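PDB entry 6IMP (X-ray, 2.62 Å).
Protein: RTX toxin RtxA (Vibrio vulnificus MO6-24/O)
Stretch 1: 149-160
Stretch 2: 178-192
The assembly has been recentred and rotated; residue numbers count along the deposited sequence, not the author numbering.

Stretch 1 149-160: GLYQDARTMFNY
Stretch 2 178-192: SMGGPIAADLARYAA

What fills the apolar centre of the contact? Ala154 points toward the second stretch, and two larger side chains settle against its CB: Ile183 CG2 lies 3.9 Å from Ala154 CB, and Leu187 CD1 lies 4.2 Å from the same Ala154 CB. Ile183 is m at chi1 (-64°) and t at chi2 (163°). Leu187 is t, p (-171°, 62°), which brings its CD1 to 3.5 Å from Ala154 O, 3.8 Å from Arg155 CA and 3.8 Å from Phe158 CB, so that this one methyl packs against a full turn of the facing helix.

How do the backbones allow so close a fit? Residues 149-160 are helical throughout, within a longer helix, and carry i to i+4 hydrogen bonds such as Phe158 N to Ala154 O, 2.9 Å. The second helix runs on through Ala192, held by bonds such as Leu187 N to Ile183 O, 3.0 Å. The N-to-C directions diverge by 57° (signed crossing angle -57°), and the axes approach to 9.1 Å. Tyr151 CA lies 5.7 Å from Ile183 CA, and Ala154 CA 6.3 Å from Leu187 CA, so the register advances in the same sense along both chains.

Which side chains extend the apolar surface toward the ends? On the N-terminal side, Leu150 (m, t) places CD1 3.3 Å from Met179 CE, a tight contact, and 4.0 Å from Ile183 CD1; Met179 reaches it with chi angles of 175°, 170° and 94°. Toward the C-termini, Phe158 (chi1 -168°, chi2 57°) sets CE2 3.9 Å from Ala191 CB, while its CD2 lies 4.4 Å from Tyr190 CE1, at the edge of the tyrosine ring.

How does the contact turn polar? Tyr151 (chi1 -64°, chi2 -34°) presents its ring edge to Ile183, with CE1 3.7 Å from Ile183 CA, and a face to Asp186, whose CB sits 4.2 Å from the ring centroid in a CH-pi contact. Asp186 (chi1 -157°, chi2 -33°) also draws in the positive charge of Arg155: NH2 of Arg155 donates a weak hydrogen bond to OD1 of Asp186 at 3.4 Å, within a salt bridge. Arg155 (chi1 -40°, chi2 -137°, chi3 175°, chi4 114°) simultaneously stacks its guanidinium on Tyr190 (chi1 157°, chi2 -88°), centres 4.7 Å apart and planes at 11°. Its CD lies 3.5 Å from the Tyr190 ring centroid, almost on the normal, so one side chain joins charge pairing to aromatic packing.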

ATOM      1  N   GLY A 149       2.733  -7.963  10.536  1.00 55.65           N
ATOM      2  CA  GLY A 149       1.350  -8.199  10.154  1.00 54.61           C
ATOM      3  C   GLY A 149       0.980  -7.636   8.783  1.00 58.36           C
ATOM      4  O   GLY A 149       0.380  -8.329   7.966  1.00 59.84           O
ATOM      5  N   LEU A 150       1.345  -6.382   8.522  1.00 60.10           N
ATOM      6  CA  LEU A 150       0.967  -5.728   7.271  1.00 57.84           C
ATOM      7  C   LEU A 150       1.619  -6.391   6.070  1.00 57.13           C
ATOM      8  O   LEU A 150       0.998  -6.520   5.013  1.00 58.62           O
ATOM      9  CB  LEU A 150       1.319  -4.246   7.313  1.00 61.80           C
ATOM     10  CG  LEU A 150       0.664  -3.422   8.430  1.00 63.09           C
ATOM     11  CD1 LEU A 150       0.841  -1.934   8.171  1.00 62.64           C
ATOM     12  CD2 LEU A 150      -0.810  -3.738   8.578  1.00 62.32           C
ATOM     13  N   TYR A 151       2.864  -6.828   6.233  1.00 57.37           N
ATOM     14  CA  TYR A 151       3.566  -7.540   5.157  1.00 59.03           C
ATOM     15  C   TYR A 151       2.874  -8.847   4.835  1.00 59.28           C
ATOM     16  O   TYR A 151       2.796  -9.248   3.684  1.00 68.31           O
ATOM     17  CB  TYR A 151       5.016  -7.842   5.531  1.00 56.86           C
ATOM     18  CG  TYR A 151       5.925  -6.635   5.748  1.00 56.15           C
ATOM     19  CD1 TYR A 151       5.776  -5.459   5.015  1.00 58.97           C
ATOM     20  CD2 TYR A 151       6.967  -6.700   6.665  1.00 54.42           C
ATOM     21  CE1 TYR A 151       6.629  -4.382   5.219  1.00 64.97           C
ATOM     22  CE2 TYR A 151       7.815  -5.635   6.868  1.00 58.35           C
ATOM     23  CZ  TYR A 151       7.644  -4.479   6.151  1.00 61.54           C
ATOM     24  OH  TYR A 151       8.506  -3.425   6.356  1.00 66.56           O
ATOM     25  N   GLN A 152       2.393  -9.516   5.866  1.00 68.36           N
ATOM     26  CA  GLN A 152       1.659 -10.766   5.691  1.00 76.63           C
ATOM     27  C   GLN A 152       0.345 -10.555   4.947  1.00 76.00           C
ATOM     28  O   GLN A 152       0.072 -11.227   3.942  1.00 74.86           O
ATOM     29  CB  GLN A 152       1.416 -11.430   7.046  1.00 75.59           C
ATOM     30  CG  GLN A 152       2.608 -12.250   7.513  1.00 74.99           C
ATOM     31  CD  GLN A 152       2.743 -13.559   6.755  1.00 83.04           C
ATOM     32  OE1 GLN A 152       1.754 -14.109   6.227  1.00 79.44           O
ATOM     33  NE2 GLN A 152       3.965 -14.073   6.695  1.00 81.48           N
ATOM     34  N   ASP A 153      -0.431  -9.575   5.410  1.00 69.14           N
ATOM     35  CA  ASP A 153      -1.698  -9.217   4.772  1.00 61.65           C
ATOM     36  C   ASP A 153      -1.496  -8.887   3.289  1.00 63.57           C
ATOM     37  O   ASP A 153      -2.349  -9.179   2.458  1.00 65.17           O
ATOM     38  CB  ASP A 153      -2.337  -8.036   5.499  1.00 61.70           C
ATOM     39  CG  ASP A 153      -2.702  -8.360   6.944  1.00 62.92           C
ATOM     40  OD1 ASP A 153      -2.737  -9.556   7.305  1.00 69.72           O
ATOM     41  OD2 ASP A 153      -2.951  -7.412   7.722  1.00 56.01           O
ATOM     42  N   ALA A 154      -0.341  -8.321   2.959  1.00 65.54           N
ATOM     43  CA  ALA A 154       0.019  -8.092   1.571  1.00 69.95           C
ATOM     44  C   ALA A 154       0.031  -9.392   0.759  1.00 73.35           C
ATOM     45  O   ALA A 154      -0.335  -9.410  -0.415  1.00 80.14           O
ATOM     46  CB  ALA A 154       1.369  -7.410   1.495  1.00 72.69           C
ATOM     47  N   ARG A 155       0.437 -10.478   1.400  1.00 76.55           N
ATOM     48  CA  ARG A 155       0.624 -11.750   0.710  1.00 79.31           C
ATOM     49  C   ARG A 155      -0.704 -12.463   0.545  1.00 81.69           C
ATOM     50  O   ARG A 155      -0.938 -13.149  -0.458  1.00 74.82           O
ATOM     51  CB  ARG A 155       1.592 -12.638   1.478  1.00 73.70           C
ATOM     52  CG  ARG A 155       2.780 -11.894   2.070  1.00 79.07           C
ATOM     53  CD  ARG A 155       4.058 -12.666   1.853  1.00 77.17           C
ATOM     54  NE  ARG A 155       5.245 -11.941   2.293  1.00 76.12           N
ATOM     55  CZ  ARG A 155       6.037 -12.310   3.299  1.00 84.02           C
ATOM     56  NH1 ARG A 155       5.751 -13.384   4.031  1.00 98.65           N
ATOM     57  NH2 ARG A 155       7.127 -11.594   3.587  1.00 76.92           N
ATOM     58  N   THR A 156      -1.561 -12.330   1.551  1.00 79.13           N
ATOM     59  CA  THR A 156      -2.935 -12.779   1.434  1.00 79.41           C
ATOM     60  C   THR A 156      -3.513 -12.175   0.181  1.00 84.58           C
ATOM     61  O   THR A 156      -3.985 -12.886  -0.706  1.00 95.13           O
ATOM     62  CB  THR A 156      -3.772 -12.324   2.633  1.00 78.69           C
ATOM     63  OG1 THR A 156      -3.221 -12.882   3.824  1.00 82.03           O
ATOM     64  CG2 THR A 156      -5.232 -12.767   2.482  1.00 82.80           C
ATOM     65  N   MET A 157      -3.416 -10.852   0.098  1.00 83.59           N
ATOM     66  CA  MET A 157      -3.992 -10.107  -0.998  1.00 74.27           C
ATOM     67  C   MET A 157      -3.400 -10.574  -2.302  1.00 66.26           C
ATOM     68  O   MET A 157      -4.120 -10.776  -3.265  1.00 61.84           O
ATOM     69  CB  MET A 157      -3.726  -8.625  -0.825  1.00 73.74           C
ATOM     70  CG  MET A 157      -4.583  -7.971   0.227  1.00 69.19           C
ATOM     71  SD  MET A 157      -3.967  -6.306   0.467  1.00 68.84           S
ATOM     72  CE  MET A 157      -4.219  -6.081   2.220  1.00 75.88           C
ATOM     73  N   PHE A 158      -2.088 -10.743  -2.337  1.00 69.96           N
ATOM     74  CA  PHE A 158      -1.458 -11.316  -3.518  1.00 77.67           C
ATOM     75  C   PHE A 158      -2.099 -12.645  -3.866  1.00 78.62           C
ATOM     76  O   PHE A 158      -2.669 -12.802  -4.941  1.00 76.05           O
ATOM     77  CB  PHE A 158       0.035 -11.522  -3.323  1.00 80.24           C
ATOM     78  CG  PHE A 158       0.758 -11.830  -4.598  1.00 88.00           C
ATOM     79  CD1 PHE A 158       0.685 -10.950  -5.676  1.00 94.57           C
ATOM     80  CD2 PHE A 158       1.504 -12.984  -4.736  1.00 92.50           C
ATOM     81  CE1 PHE A 158       1.350 -11.211  -6.857  1.00 93.51           C
ATOM     82  CE2 PHE A 158       2.176 -13.252  -5.917  1.00100.97           C
ATOM     83  CZ  PHE A 158       2.091 -12.368  -6.982  1.00 97.45           C
ATOM     84  N   ASN A 159      -2.049 -13.579  -2.924  1.00 88.98           N
ATOM     85  CA  ASN A 159      -2.511 -14.939  -3.167  1.00 87.00           C
ATOM     86  C   ASN A 159      -3.945 -14.951  -3.669  1.00 82.97           C
ATOM     87  O   ASN A 159      -4.267 -15.716  -4.565  1.00100.50           O
ATOM     88  CB  ASN A 159      -2.374 -15.799  -1.912  1.00 87.08           C
ATOM     89  CG  ASN A 159      -0.932 -16.161  -1.608  1.00 89.36           C
ATOM     90  OD1 ASN A 159      -0.144 -16.480  -2.508  1.00 91.21           O
ATOM     91  ND2 ASN A 159      -0.580 -16.121  -0.333  1.00 98.36           N
ATOM     92  N   TYR A 160      -4.779 -14.049  -3.159  1.00 76.77           N
ATOM     93  CA  TYR A 160      -6.168 -13.924  -3.650  1.00 81.48           C
ATOM     94  C   TYR A 160      -6.255 -13.650  -5.157  1.00 86.37           C
ATOM     95  O   TYR A 160      -7.155 -14.153  -5.840  1.00 84.05           O
ATOM     96  CB  TYR A 160      -6.931 -12.837  -2.886  1.00 76.92           C
ATOM     97  CG  TYR A 160      -8.269 -12.510  -3.499  1.00 72.21           C
ATOM     98  CD1 TYR A 160      -9.290 -13.447  -3.508  1.00 76.13           C
ATOM     99  CD2 TYR A 160      -8.502 -11.281  -4.101  1.00 71.48           C
ATOM    100  CE1 TYR A 160     -10.523 -13.174  -4.089  1.00 76.32           C
ATOM    101  CE2 TYR A 160      -9.734 -10.986  -4.671  1.00 84.36           C
ATOM    102  CZ  TYR A 160     -10.745 -11.939  -4.665  1.00 83.69           C
ATOM    103  OH  TYR A 160     -11.974 -11.657  -5.226  1.00 85.73           O
ATOM    104  N   SER A 178       2.611   5.420  -0.297  1.00 63.80           N
ATOM    105  CA  SER A 178       2.934   5.937   1.039  1.00 64.78           C
ATOM    106  C   SER A 178       3.527   4.799   1.895  1.00 64.39           C
ATOM    107  O   SER A 178       4.460   4.141   1.432  1.00 68.51           O
ATOM    108  CB  SER A 178       1.688   6.575   1.663  1.00 63.01           C
ATOM    109  OG  SER A 178       2.047   7.450   2.709  1.00 55.60           O
ATOM    110  N   MET A 179       2.994   4.539   3.096  1.00 59.96           N
ATOM    111  CA  MET A 179       3.388   3.337   3.882  1.00 60.27           C
ATOM    112  C   MET A 179       3.233   2.050   3.079  1.00 57.08           C
ATOM    113  O   MET A 179       3.965   1.101   3.290  1.00 58.81           O
ATOM    114  CB  MET A 179       2.566   3.222   5.167  1.00 62.05           C
ATOM    115  CG  MET A 179       2.799   1.955   6.000  1.00 58.89           C
ATOM    116  SD  MET A 179       1.989   2.057   7.629  1.00 59.43           S
ATOM    117  CE  MET A 179       0.440   1.256   7.246  1.00 60.83           C
ATOM    118  N   GLY A 180       2.251   2.023   2.185  1.00 59.26           N
ATOM    119  CA  GLY A 180       2.149   0.981   1.156  1.00 59.24           C
ATOM    120  C   GLY A 180       3.426   0.805   0.345  1.00 60.96           C
ATOM    121  O   GLY A 180       3.759  -0.302  -0.065  1.00 57.12           O
ATOM    122  N   GLY A 181       4.151   1.898   0.132  1.00 65.88           N
ATOM    123  CA  GLY A 181       5.474   1.864  -0.522  1.00 69.88           C
ATOM    124  C   GLY A 181       6.397   0.729  -0.085  1.00 61.95           C
ATOM    125  O   GLY A 181       6.627  -0.199  -0.848  1.00 59.43           O
ATOM    126  N   PRO A 182       6.937   0.805   1.145  1.00 63.04           N
ATOM    127  CA  PRO A 182       7.801  -0.246   1.697  1.00 63.60           C
ATOM    128  C   PRO A 182       7.109  -1.610   1.827  1.00 70.34           C
ATOM    129  O   PRO A 182       7.755  -2.647   1.679  1.00 70.05           O
ATOM    130  CB  PRO A 182       8.160   0.290   3.087  1.00 62.54           C
ATOM    131  CG  PRO A 182       7.065   1.249   3.419  1.00 63.63           C
ATOM    132  CD  PRO A 182       6.691   1.878   2.123  1.00 60.80           C
ATOM    133  N   ILE A 183       5.809  -1.613   2.108  1.00 68.35           N
ATOM    134  CA  ILE A 183       5.075  -2.876   2.173  1.00 68.91           C
ATOM    135  C   ILE A 183       5.088  -3.550   0.807  1.00 72.43           C
ATOM    136  O   ILE A 183       5.382  -4.742   0.686  1.00 68.67           O
ATOM    137  CB  ILE A 183       3.619  -2.686   2.617  1.00 59.25           C
ATOM    138  CG1 ILE A 183       3.573  -2.143   4.045  1.00 59.75           C
ATOM    139  CG2 ILE A 183       2.885  -4.016   2.549  1.00 58.72           C
ATOM    140  CD1 ILE A 183       2.232  -1.551   4.432  1.00 57.66           C
ATOM    141  N   ALA A 184       4.729  -2.771  -0.206  1.00 71.57           N
ATOM    142  CA  ALA A 184       4.734  -3.232  -1.582  1.00 64.38           C
ATOM    143  C   ALA A 184       6.111  -3.783  -1.962  1.00 67.06           C
ATOM    144  O   ALA A 184       6.220  -4.775  -2.681  1.00 68.22           O
ATOM    145  CB  ALA A 184       4.334  -2.096  -2.504  1.00 57.57           C
ATOM    146  N   ALA A 185       7.161  -3.144  -1.463  1.00 70.91           N
ATOM    147  CA  ALA A 185       8.514  -3.619  -1.712  1.00 74.68           C
ATOM    148  C   ALA A 185       8.708  -5.025  -1.168  1.00 70.58           C
ATOM    149  O   ALA A 185       9.204  -5.880  -1.881  1.00 84.37           O
ATOM    150  CB  ALA A 185       9.555  -2.666  -1.133  1.00 73.52           C
ATOM    151  N   ASP A 186       8.276  -5.281   0.067  1.00 71.77           N
ATOM    152  CA  ASP A 186       8.402  -6.632   0.644  1.00 77.07           C
ATOM    153  C   ASP A 186       7.596  -7.676  -0.150  1.00 69.22           C
ATOM    154  O   ASP A 186       8.089  -8.782  -0.404  1.00 65.96           O
ATOM    155  CB  ASP A 186       8.014  -6.668   2.129  1.00 82.31           C
ATOM    156  CG  ASP A 186       8.638  -7.862   2.878  1.00 93.05           C
ATOM    157  OD1 ASP A 186       8.829  -8.945   2.275  1.00105.50           O
ATOM    158  OD2 ASP A 186       8.949  -7.711   4.077  1.00 93.57           O
ATOM    159  N   LEU A 187       6.385  -7.326  -0.562  1.00 72.02           N
ATOM    160  CA  LEU A 187       5.609  -8.229  -1.404  1.00 75.45           C
ATOM    161  C   LEU A 187       6.392  -8.530  -2.678  1.00 80.71           C
ATOM    162  O   LEU A 187       6.619  -9.688  -3.022  1.00 81.00           O
ATOM    163  CB  LEU A 187       4.243  -7.644  -1.753  1.00 72.80           C
ATOM    164  CG  LEU A 187       3.290  -8.620  -2.460  1.00 78.23           C
ATOM    165  CD1 LEU A 187       2.961  -9.813  -1.582  1.00 85.06           C
ATOM    166  CD2 LEU A 187       2.005  -7.920  -2.860  1.00 82.01           C
ATOM    167  N   ALA A 188       6.860  -7.483  -3.344  1.00 85.86           N
ATOM    168  CA  ALA A 188       7.574  -7.659  -4.601  1.00 87.05           C
ATOM    169  C   ALA A 188       8.688  -8.693  -4.426  1.00 81.96           C
ATOM    170  O   ALA A 188       8.850  -9.584  -5.255  1.00 72.21           O
ATOM    171  CB  ALA A 188       8.137  -6.332  -5.093  1.00 86.01           C
ATOM    172  N   ARG A 189       9.407  -8.596  -3.308  1.00 79.48           N
ATOM    173  CA  ARG A 189      10.494  -9.522  -2.987  1.00 86.30           C
ATOM    174  C   ARG A 189       9.960 -10.940  -2.876  1.00 89.48           C
ATOM    175  O   ARG A 189      10.316 -11.815  -3.676  1.00 93.30           O
ATOM    176  CB  ARG A 189      11.183  -9.117  -1.675  1.00 80.15           C
ATOM    177  CG  ARG A 189      12.251 -10.086  -1.195  1.00 74.04           C
ATOM    178  CD  ARG A 189      13.196  -9.416  -0.210  1.00 72.17           C
ATOM    179  NE  ARG A 189      12.579  -9.199   1.105  1.00 72.62           N
ATOM    180  CZ  ARG A 189      13.033  -8.350   2.032  1.00 67.75           C
ATOM    181  NH1 ARG A 189      14.102  -7.594   1.805  1.00 67.32           N
ATOM    182  NH2 ARG A 189      12.393  -8.229   3.186  1.00 69.79           N
ATOM    183  N   TYR A 190       9.059 -11.141  -1.921  1.00 76.27           N
ATOM    184  CA  TYR A 190       8.472 -12.448  -1.693  1.00 79.87           C
ATOM    185  C   TYR A 190       7.962 -13.117  -2.988  1.00 83.19           C
ATOM    186  O   TYR A 190       8.123 -14.321  -3.153  1.00 88.20           O
ATOM    187  CB  TYR A 190       7.361 -12.360  -0.636  1.00 76.93           C
ATOM    188  CG  TYR A 190       6.344 -13.473  -0.698  1.00 70.25           C
ATOM    189  CD1 TYR A 190       5.236 -13.363  -1.507  1.00 78.69           C
ATOM    190  CD2 TYR A 190       6.492 -14.626   0.052  1.00 74.99           C
ATOM    191  CE1 TYR A 190       4.287 -14.371  -1.573  1.00 92.54           C
ATOM    192  CE2 TYR A 190       5.556 -15.651  -0.016  1.00 80.36           C
ATOM    193  CZ  TYR A 190       4.451 -15.513  -0.829  1.00 85.62           C
ATOM    194  OH  TYR A 190       3.499 -16.504  -0.914  1.00 93.47           O
ATOM    195  N   ALA A 191       7.381 -12.343  -3.903  1.00 91.87           N
ATOM    196  CA  ALA A 191       6.746 -12.924  -5.103  1.00 93.46           C
ATOM    197  C   ALA A 191       7.766 -13.494  -6.077  1.00 94.14           C
ATOM    198  O   ALA A 191       7.559 -14.569  -6.644  1.00 85.15           O
ATOM    199  CB  ALA A 191       5.876 -11.899  -5.803  1.00 93.46           C
ATOM    200  N   ALA A 192       8.864 -12.769  -6.270  1.00 96.09           N
ATOM    201  CA  ALA A 192       9.948 -13.222  -7.144  1.00 99.19           C
ATOM    202  C   ALA A 192      10.756 -14.309  -6.452  1.00 99.94           C
ATOM    203  O   ALA A 192      11.239 -15.253  -7.085  1.00 98.73           O
ATOM    204  CB  ALA A 192      10.846 -12.054  -7.516  1.00100.72           C
TER